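Local atomic coordinates of shikimate 5-dehydrogenase (Mycobacterium fortuitum subsp. fortuitum DSM 46621, PDB entry 4XIJ), a protein that probably catalyses the NADP-dependent interconversion of 3-dehydroshikimate and shikimate, the fourth step of the chorismate pathway that leads to aromatic amino acids. Residues Q30-A35 with A269-L274; W67-S71 with Q256-F260. One frame throughout, in Å; residues are numbered along the deposited sequence.

Interaction 1: residues Q30-A35 with A269-L274; sequences QLHLAA and AMRAAL. With SO4 (sulfate ion), chain H.
L31, A34 and A35 of helix 28-38 meet M270 and A273 in an apolar contact between that helix and the C-terminal helix 267-272 with the residues that follow it, partly buried near the protein surface. No hydrogen bond crosses it. The backbones come nearest at L31 and M270, whose CA atoms lie 5.7 Å apart. A34 and A273 touch methyl to methyl, CB to CB at 3.6 Å.

The chain of M270 runs straight through CG and SD and then bends at the last torsion (chi3 73°). SD and CG both reach A35 CB, SD at 3.8 Å, while CE comes loosely near L31 CB. L31 sends one branch across: CD2 sits 3.6 Å from M270 O and meets CD1 of L274, the two leucine side chains crossing at a slant.

R271 leaves its helix on the side away from 30-35. It grips a sulfate, probably from the crystallisation liquor, through NH1 to O4 (2.8 Å) and NH2 to O1 (2.9 Å), with the sulfur in the guanidinium plane; NH2 also forms a salt bridge with E268.

Helix 246-261 packs against both partners: M270 touches A253 and F254, A35 rests on V257, and H32, turned from helix 267-272, also meets V257.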
ATOM      1  N   GLN A  30       8.979  11.884  -6.130  1.00  8.11           N
ATOM      2  CA  GLN A  30      10.341  11.413  -6.303  1.00  8.45           C
ATOM      3  C   GLN A  30      10.416  10.146  -7.109  1.00  7.89           C
ATOM      4  O   GLN A  30      11.265  10.025  -8.010  1.00  7.96           O
ATOM      5  CB  GLN A  30      11.011  11.162  -4.924  1.00  9.41           C
ATOM      6  CG  GLN A  30      11.279  12.388  -4.099  1.00 11.45           C
ATOM      7  CD  GLN A  30      10.192  12.556  -3.040  1.00 11.95           C
ATOM      8  OE1 GLN A  30       8.996  12.677  -3.372  1.00 12.98           O
ATOM      9  NE2 GLN A  30      10.596  12.567  -1.751  1.00 13.15           N
ATOM     10  N   LEU A  31       9.616   9.155  -6.735  1.00  7.27           N
ATOM     11  CA  LEU A  31       9.694   7.870  -7.421  1.00  7.37           C
ATOM     12  C   LEU A  31       9.204   7.972  -8.862  1.00  7.70           C
ATOM     13  O   LEU A  31       9.799   7.370  -9.766  1.00  8.01           O
ATOM     14  CB  LEU A  31       8.887   6.815  -6.662  1.00  8.58           C
ATOM     15  CG  LEU A  31       9.492   6.425  -5.297  1.00 10.75           C
ATOM     16  CD1 LEU A  31       8.451   5.678  -4.460  1.00 12.74           C
ATOM     17  CD2 LEU A  31      10.715   5.582  -5.448  1.00 12.70           C
ATOM     18  N   HIS A  32       8.168   8.776  -9.091  1.00  7.74           N
ATOM     19  CA  HIS A  32       7.688   8.967 -10.457  1.00  7.53           C
ATOM     20  C   HIS A  32       8.660   9.768 -11.301  1.00  7.27           C
ATOM     21  O   HIS A  32       8.931   9.382 -12.442  1.00  7.79           O
ATOM     22  CB  HIS A  32       6.297   9.622 -10.487  1.00  7.64           C
ATOM     23  CG  HIS A  32       5.160   8.660 -10.232  1.00  7.20           C
ATOM     24  ND1 HIS A  32       4.351   8.180 -11.241  1.00  7.91           N
ATOM     25  CD2 HIS A  32       4.736   8.054  -9.091  1.00  7.51           C
ATOM     26  CE1 HIS A  32       3.474   7.325 -10.737  1.00  7.98           C
ATOM     27  NE2 HIS A  32       3.676   7.244  -9.424  1.00  8.24           N
ATOM     28  N   LEU A  33       9.199  10.874 -10.793  1.00  8.01           N
ATOM     29  CA  LEU A  33      10.157  11.614 -11.657  1.00  7.01           C
ATOM     30  C   LEU A  33      11.409  10.778 -11.926  1.00  6.85           C
ATOM     31  O   LEU A  33      11.934  10.824 -13.054  1.00  7.70           O
ATOM     32  CB  LEU A  33      10.551  12.973 -11.053  1.00  7.88           C
ATOM     33  CG  LEU A  33       9.394  13.990 -11.077  1.00  9.03           C
ATOM     34  CD1 LEU A  33       9.844  15.246 -10.279  1.00 11.50           C
ATOM     35  CD2 LEU A  33       8.952  14.379 -12.484  1.00  9.04           C
ATOM     36  N   ALA A  34      11.890  10.019 -10.942  1.00  7.66           N
ATOM     37  CA  ALA A  34      13.016   9.123 -11.206  1.00  8.80           C
ATOM     38  C   ALA A  34      12.668   8.136 -12.319  1.00  7.73           C
ATOM     39  O   ALA A  34      13.485   7.876 -13.211  1.00  8.56           O
ATOM     40  CB  ALA A  34      13.396   8.370  -9.957  1.00  8.91           C
ATOM     41  N   ALA A  35      11.452   7.605 -12.295  1.00  7.81           N
ATOM     42  CA  ALA A  35      11.030   6.692 -13.345  1.00  7.92           C
ATOM     43  C   ALA A  35      10.893   7.356 -14.702  1.00  7.93           C
ATOM     44  O   ALA A  35      11.403   6.823 -15.690  1.00  8.07           O
ATOM     45  CB  ALA A  35       9.691   6.054 -12.961  1.00  8.77           C
ATOM     46  N   ALA A 269      16.205   2.126 -11.448  1.00  9.56           N
ATOM     47  CA  ALA A 269      16.183   3.597 -11.325  1.00  9.14           C
ATOM     48  C   ALA A 269      15.274   3.982 -10.151  1.00  8.47           C
ATOM     49  O   ALA A 269      15.602   4.883  -9.378  1.00  9.56           O
ATOM     50  CB  ALA A 269      15.705   4.214 -12.617  1.00  9.99           C
ATOM     51  N   MET A 270      14.144   3.303  -9.997  1.00  9.25           N
ATOM     52  CA  MET A 270      13.244   3.623  -8.881  1.00  8.36           C
ATOM     53  C   MET A 270      13.842   3.206  -7.538  1.00  8.54           C
ATOM     54  O   MET A 270      13.671   3.905  -6.538  1.00  9.15           O
ATOM     55  CB  MET A 270      11.879   2.960  -9.130  1.00  8.39           C
ATOM     56  CG  MET A 270      11.205   3.634 -10.334  1.00  9.41           C
ATOM     57  SD  MET A 270       9.622   2.905 -10.764  1.00  9.54           S
ATOM     58  CE  MET A 270       8.560   3.489  -9.406  1.00 10.20           C
ATOM     59  N   ARG A 271      14.555   2.075  -7.517  1.00  8.39           N
ATOM     60  CA  ARG A 271      15.269   1.709  -6.279  1.00  8.92           C
ATOM     61  C   ARG A 271      16.308   2.758  -5.880  1.00 10.09           C
ATOM     62  O   ARG A 271      16.532   2.963  -4.657  1.00 10.53           O
ATOM     63  CB  ARG A 271      15.940   0.339  -6.386  1.00  9.78           C
ATOM     64  CG  ARG A 271      14.913  -0.816  -6.430  1.00 11.57           C
ATOM     65  CD  ARG A 271      15.601  -2.174  -6.667  1.00 12.98           C
ATOM     66  NE  ARG A 271      14.596  -3.228  -6.740  1.00 14.57           N
ATOM     67  CZ  ARG A 271      14.416  -4.027  -7.794  1.00 16.94           C
ATOM     68  NH1 ARG A 271      13.460  -4.943  -7.754  1.00 17.51           N
ATOM     69  NH2 ARG A 271      15.213  -3.925  -8.861  1.00 17.65           N
ATOM     70  N   ALA A 272      16.974   3.374  -6.862  1.00  9.73           N
ATOM     71  CA  ALA A 272      17.955   4.406  -6.540  1.00  9.99           C
ATOM     72  C   ALA A 272      17.304   5.599  -5.852  1.00  9.41           C
ATOM     73  O   ALA A 272      17.961   6.304  -5.102  1.00 10.46           O
ATOM     74  CB  ALA A 272      18.718   4.860  -7.825  1.00  9.36           C
ATOM     75  N   ALA A 273      16.014   5.825  -6.111  1.00  8.82           N
ATOM     76  CA  ALA A 273      15.303   6.972  -5.545  1.00  9.22           C
ATOM     77  C   ALA A 273      14.555   6.641  -4.245  1.00 10.32           C
ATOM     78  O   ALA A 273      13.899   7.487  -3.649  1.00 10.71           O
ATOM     79  CB  ALA A 273      14.298   7.543  -6.597  1.00  8.90           C
ATOM     80  N   LEU A 274      14.676   5.421  -3.797  1.00  9.55           N
ATOM     81  CA  LEU A 274      13.874   4.932  -2.677  1.00  9.65           C
ATOM     82  C   LEU A 274      14.503   5.305  -1.333  1.00 10.94           C
ATOM     83  O   LEU A 274      15.664   4.965  -1.084  1.00 12.22           O
ATOM     84  CB  LEU A 274      13.737   3.422  -2.801  1.00  9.92           C
ATOM     85  CG  LEU A 274      12.736   2.773  -1.854  1.00 10.79           C
ATOM     86  CD1 LEU A 274      11.316   3.211  -2.183  1.00 11.92           C
ATOM     87  CD2 LEU A 274      12.895   1.241  -1.979  1.00 11.63           C
TER
HETATM   88  S   SO4 H 307      13.744  -7.303 -10.397  1.00 52.71           S
HETATM   89  O1  SO4 H 307      14.380  -6.007 -10.739  1.00 51.52           O
HETATM   90  O2  SO4 H 307      14.784  -8.278 -10.017  1.00 52.22           O
HETATM   91  O3  SO4 H 307      13.030  -7.811 -11.580  1.00 52.72           O
HETATM   92  O4  SO4 H 307      12.785  -7.148  -9.288  1.00 52.19           O

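Interaction 2: residues W67-S71 with Q256-F260; sequences WVGLS and QVEQF
F260 lays its ring against the backbone of G69, and this is the main apolar part of the contact. G69 CA stands over the ring, 3.6 Å from its centroid and 11° off the normal, a CH-pi contact with one face. G69 has no side chain, and its CA comes directly over the ring. On the opposite face lies the carbonyl carbon of Q256, one helical turn back, offset toward the rim; the phenyl is therefore sandwiched between its own helix and the strand. With CG beside the backbone N and anti to the carbonyl carbon, the ring reaches the strand, where CZ comes 3.4 Å from L70 N, while S71 N lies near the ring plane at the edge. V68 adds its CG2 methyl, 3.3 Å from F260 O.

The polar part is a single hydrogen bond, S71 OG to Q256 OE1 at 2.9 Å, made by one of the two conformers modelled for S71. In that conformer the hydroxyl sits 50° out of the amide plane, so it comes from above the carbonyl, and OG also bonds Y46 OH. Q256 OE1 takes a second bond from H32 NE2, and Q256 NE2 bonds T99 OG1. Held by H32 at OE1 and by T99 at NE2, the buried amide should have its rotation fixed.

Strand and helix run nearly antiparallel, at 162° with axes 8.7 Å apart. Strand 67-72 lies between strands 15-20 and 99-102, and F260 also touches T99 and V101. A helix from the C-terminal part of the chain thus covers the mixed sheet of the substrate-binding domain, as in shikimate dehydrogenases generally.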
ATOM      1  N   TRP A  67      -3.522  15.649 -18.398  1.00 10.62           N
ATOM      2  CA  TRP A  67      -3.343  14.948 -17.128  1.00  9.81           C
ATOM      3  C   TRP A  67      -3.523  13.477 -17.368  1.00 11.30           C
ATOM      4  O   TRP A  67      -4.623  13.024 -17.752  1.00 12.06           O
ATOM      5  CB  TRP A  67      -4.320  15.493 -16.076  1.00  9.74           C
ATOM      6  CG  TRP A  67      -3.876  16.857 -15.611  1.00 10.78           C
ATOM      7  CD1 TRP A  67      -4.145  18.077 -16.206  1.00 10.92           C
ATOM      8  CD2 TRP A  67      -3.050  17.130 -14.477  1.00 11.36           C
ATOM      9  NE1 TRP A  67      -3.534  19.084 -15.481  1.00 11.30           N
ATOM     10  CE2 TRP A  67      -2.873  18.526 -14.412  1.00 11.60           C
ATOM     11  CE3 TRP A  67      -2.465  16.324 -13.481  1.00 12.22           C
ATOM     12  CZ2 TRP A  67      -2.117  19.146 -13.391  1.00 12.23           C
ATOM     13  CZ3 TRP A  67      -1.714  16.934 -12.474  1.00 12.65           C
ATOM     14  CH2 TRP A  67      -1.544  18.338 -12.447  1.00 12.52           C
ATOM     15  N   VAL A  68      -2.464  12.716 -17.079  1.00 10.54           N
ATOM     16  CA  VAL A  68      -2.421  11.304 -17.407  1.00 10.64           C
ATOM     17  C   VAL A  68      -2.735  10.431 -16.198  1.00  8.70           C
ATOM     18  O   VAL A  68      -3.217   9.312 -16.351  1.00 11.24           O
ATOM     19  CB  VAL A  68      -1.014  10.921 -17.974  1.00 11.36           C
ATOM     20  CG1 VAL A  68       0.101  11.062 -16.914  1.00 12.42           C
ATOM     21  CG2 VAL A  68      -1.013   9.532 -18.604  1.00 11.73           C
ATOM     22  N   GLY A  69      -2.405  10.883 -14.991  1.00  8.25           N
ATOM     23  CA  GLY A  69      -2.569  10.035 -13.809  1.00  8.12           C
ATOM     24  C   GLY A  69      -2.404  10.834 -12.533  1.00  7.88           C
ATOM     25  O   GLY A  69      -1.751  11.884 -12.548  1.00  8.58           O
ATOM     26  N   LEU A  70      -3.014  10.336 -11.461  1.00  7.92           N
ATOM     27  CA  LEU A  70      -2.857  10.896 -10.131  1.00  8.55           C
ATOM     28  C   LEU A  70      -2.611   9.809  -9.116  1.00  8.23           C
ATOM     29  O   LEU A  70      -3.261   8.756  -9.162  1.00  8.39           O
ATOM     30  CB  LEU A  70      -4.114  11.671  -9.719  1.00  9.92           C
ATOM     31  CG  LEU A  70      -4.571  12.771 -10.657  1.00 11.48           C
ATOM     32  CD1 LEU A  70      -6.018  13.149 -10.337  1.00 12.91           C
ATOM     33  CD2 LEU A  70      -3.622  13.952 -10.508  1.00 11.62           C
ATOM     34  N   SER A  71      -1.703  10.055  -8.189  1.00  7.59           N
ATOM     35  CA  SER A  71      -1.603   9.283  -6.973  0.50  7.50           C
ATOM     36  C   SER A  71      -2.460   9.968  -5.918  1.00  8.56           C
ATOM     37  O   SER A  71      -2.537  11.190  -5.901  1.00  9.20           O
ATOM     38  CB  SER A  71      -0.146   9.196  -6.525  0.50  6.29           C
ATOM     39  OG  SER A  71       0.667   8.655  -7.588  0.50  6.69           O
ATOM     40  N   GLN A 256       1.775   2.151 -10.537  1.00 10.95           N
ATOM     41  CA  GLN A 256       1.340   3.453 -11.030  1.00 11.13           C
ATOM     42  C   GLN A 256       2.143   3.890 -12.242  1.00  9.95           C
ATOM     43  O   GLN A 256       1.577   4.379 -13.233  1.00 10.12           O
ATOM     44  CB  GLN A 256       1.470   4.503  -9.941  1.00  9.64           C
ATOM     45  CG  GLN A 256       0.562   4.211  -8.746  1.00  8.26           C
ATOM     46  CD  GLN A 256       0.652   5.257  -7.684  1.00  9.64           C
ATOM     47  OE1 GLN A 256       1.690   5.919  -7.565  1.00 11.59           O
ATOM     48  NE2 GLN A 256      -0.401   5.400  -6.887  1.00 11.40           N
ATOM     49  N   VAL A 257       3.473   3.724 -12.180  1.00  8.81           N
ATOM     50  CA  VAL A 257       4.314   4.138 -13.318  1.00  8.71           C
ATOM     51  C   VAL A 257       3.912   3.355 -14.575  1.00  9.08           C
ATOM     52  O   VAL A 257       3.818   3.965 -15.674  1.00  9.85           O
ATOM     53  CB  VAL A 257       5.802   3.967 -13.001  1.00  9.01           C
ATOM     54  CG1 VAL A 257       6.688   4.081 -14.282  1.00  8.96           C
ATOM     55  CG2 VAL A 257       6.216   4.999 -11.930  1.00  9.60           C
ATOM     56  N   GLU A 258       3.650   2.042 -14.429  1.00  9.61           N
ATOM     57  CA  GLU A 258       3.315   1.253 -15.593  1.00 10.29           C
ATOM     58  C   GLU A 258       1.965   1.702 -16.158  1.00 10.29           C
ATOM     59  O   GLU A 258       1.791   1.811 -17.392  1.00 11.27           O
ATOM     60  CB  GLU A 258       3.318  -0.235 -15.256  1.00 11.07           C
ATOM     61  CG  GLU A 258       4.713  -0.679 -14.922  1.00 13.21           C
ATOM     62  CD  GLU A 258       4.838  -2.191 -14.855  1.00 16.69           C
ATOM     63  OE1 GLU A 258       3.806  -2.907 -14.884  1.00 18.82           O
ATOM     64  OE2 GLU A 258       5.989  -2.682 -14.753  1.00 17.78           O
ATOM     65  N   GLN A 259       0.987   1.955 -15.290  1.00 11.54           N
ATOM     66  CA  GLN A 259      -0.303   2.394 -15.791  1.00 11.82           C
ATOM     67  C   GLN A 259      -0.260   3.785 -16.426  1.00 11.91           C
ATOM     68  O   GLN A 259      -0.998   4.054 -17.400  1.00 12.53           O
ATOM     69  CB  GLN A 259      -1.348   2.372 -14.664  1.00 12.85           C
ATOM     70  CG  GLN A 259      -1.671   0.927 -14.241  1.00 14.09           C
ATOM     71  CD  GLN A 259      -2.795   0.861 -13.233  1.00 14.01           C
ATOM     72  OE1 GLN A 259      -3.832   1.481 -13.422  1.00 17.02           O
ATOM     73  NE2 GLN A 259      -2.598   0.120 -12.142  1.00 13.73           N
ATOM     74  N   PHE A 260       0.556   4.690 -15.864  1.00  9.91           N
ATOM     75  CA  PHE A 260       0.582   6.059 -16.406  1.00 10.53           C
ATOM     76  C   PHE A 260       1.350   6.105 -17.737  1.00 11.02           C
ATOM     77  O   PHE A 260       0.989   6.880 -18.634  1.00 12.97           O
ATOM     78  CB  PHE A 260       1.257   7.063 -15.465  1.00 10.04           C
ATOM     79  CG  PHE A 260       0.542   7.336 -14.120  1.00  9.74           C
ATOM     80  CD1 PHE A 260      -0.599   6.626 -13.704  1.00  9.99           C
ATOM     81  CD2 PHE A 260       1.063   8.322 -13.258  1.00  9.70           C
ATOM     82  CE1 PHE A 260      -1.189   6.886 -12.464  1.00  9.35           C
ATOM     83  CE2 PHE A 260       0.471   8.589 -11.991  1.00  8.89           C
ATOM     84  CZ  PHE A 260      -0.657   7.862 -11.608  1.00  8.63           C
TER

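In the fold
The centres of interactions 1 and 2 are 14 Å apart, and the two contacts meet at H32; M270 CE of interaction 1 also packs on V257 CG2 of helix 246-261. Together they form a layered arrangement: the mixed sheet with strand 67-72, then helices 28-38 and 246-261, with helix 267-272 outermost. Along the chain, 30-35 comes first, then 67-71, 256-260 and 269-274, so the pairing of interaction 2 falls within the span of interaction 1. The parallel sheet, probably the NADP-binding one, lies in between in sequence. Both contacts therefore bring the C-terminal helices back onto the N-terminal substrate-binding domain, tying the two ends of the chain together.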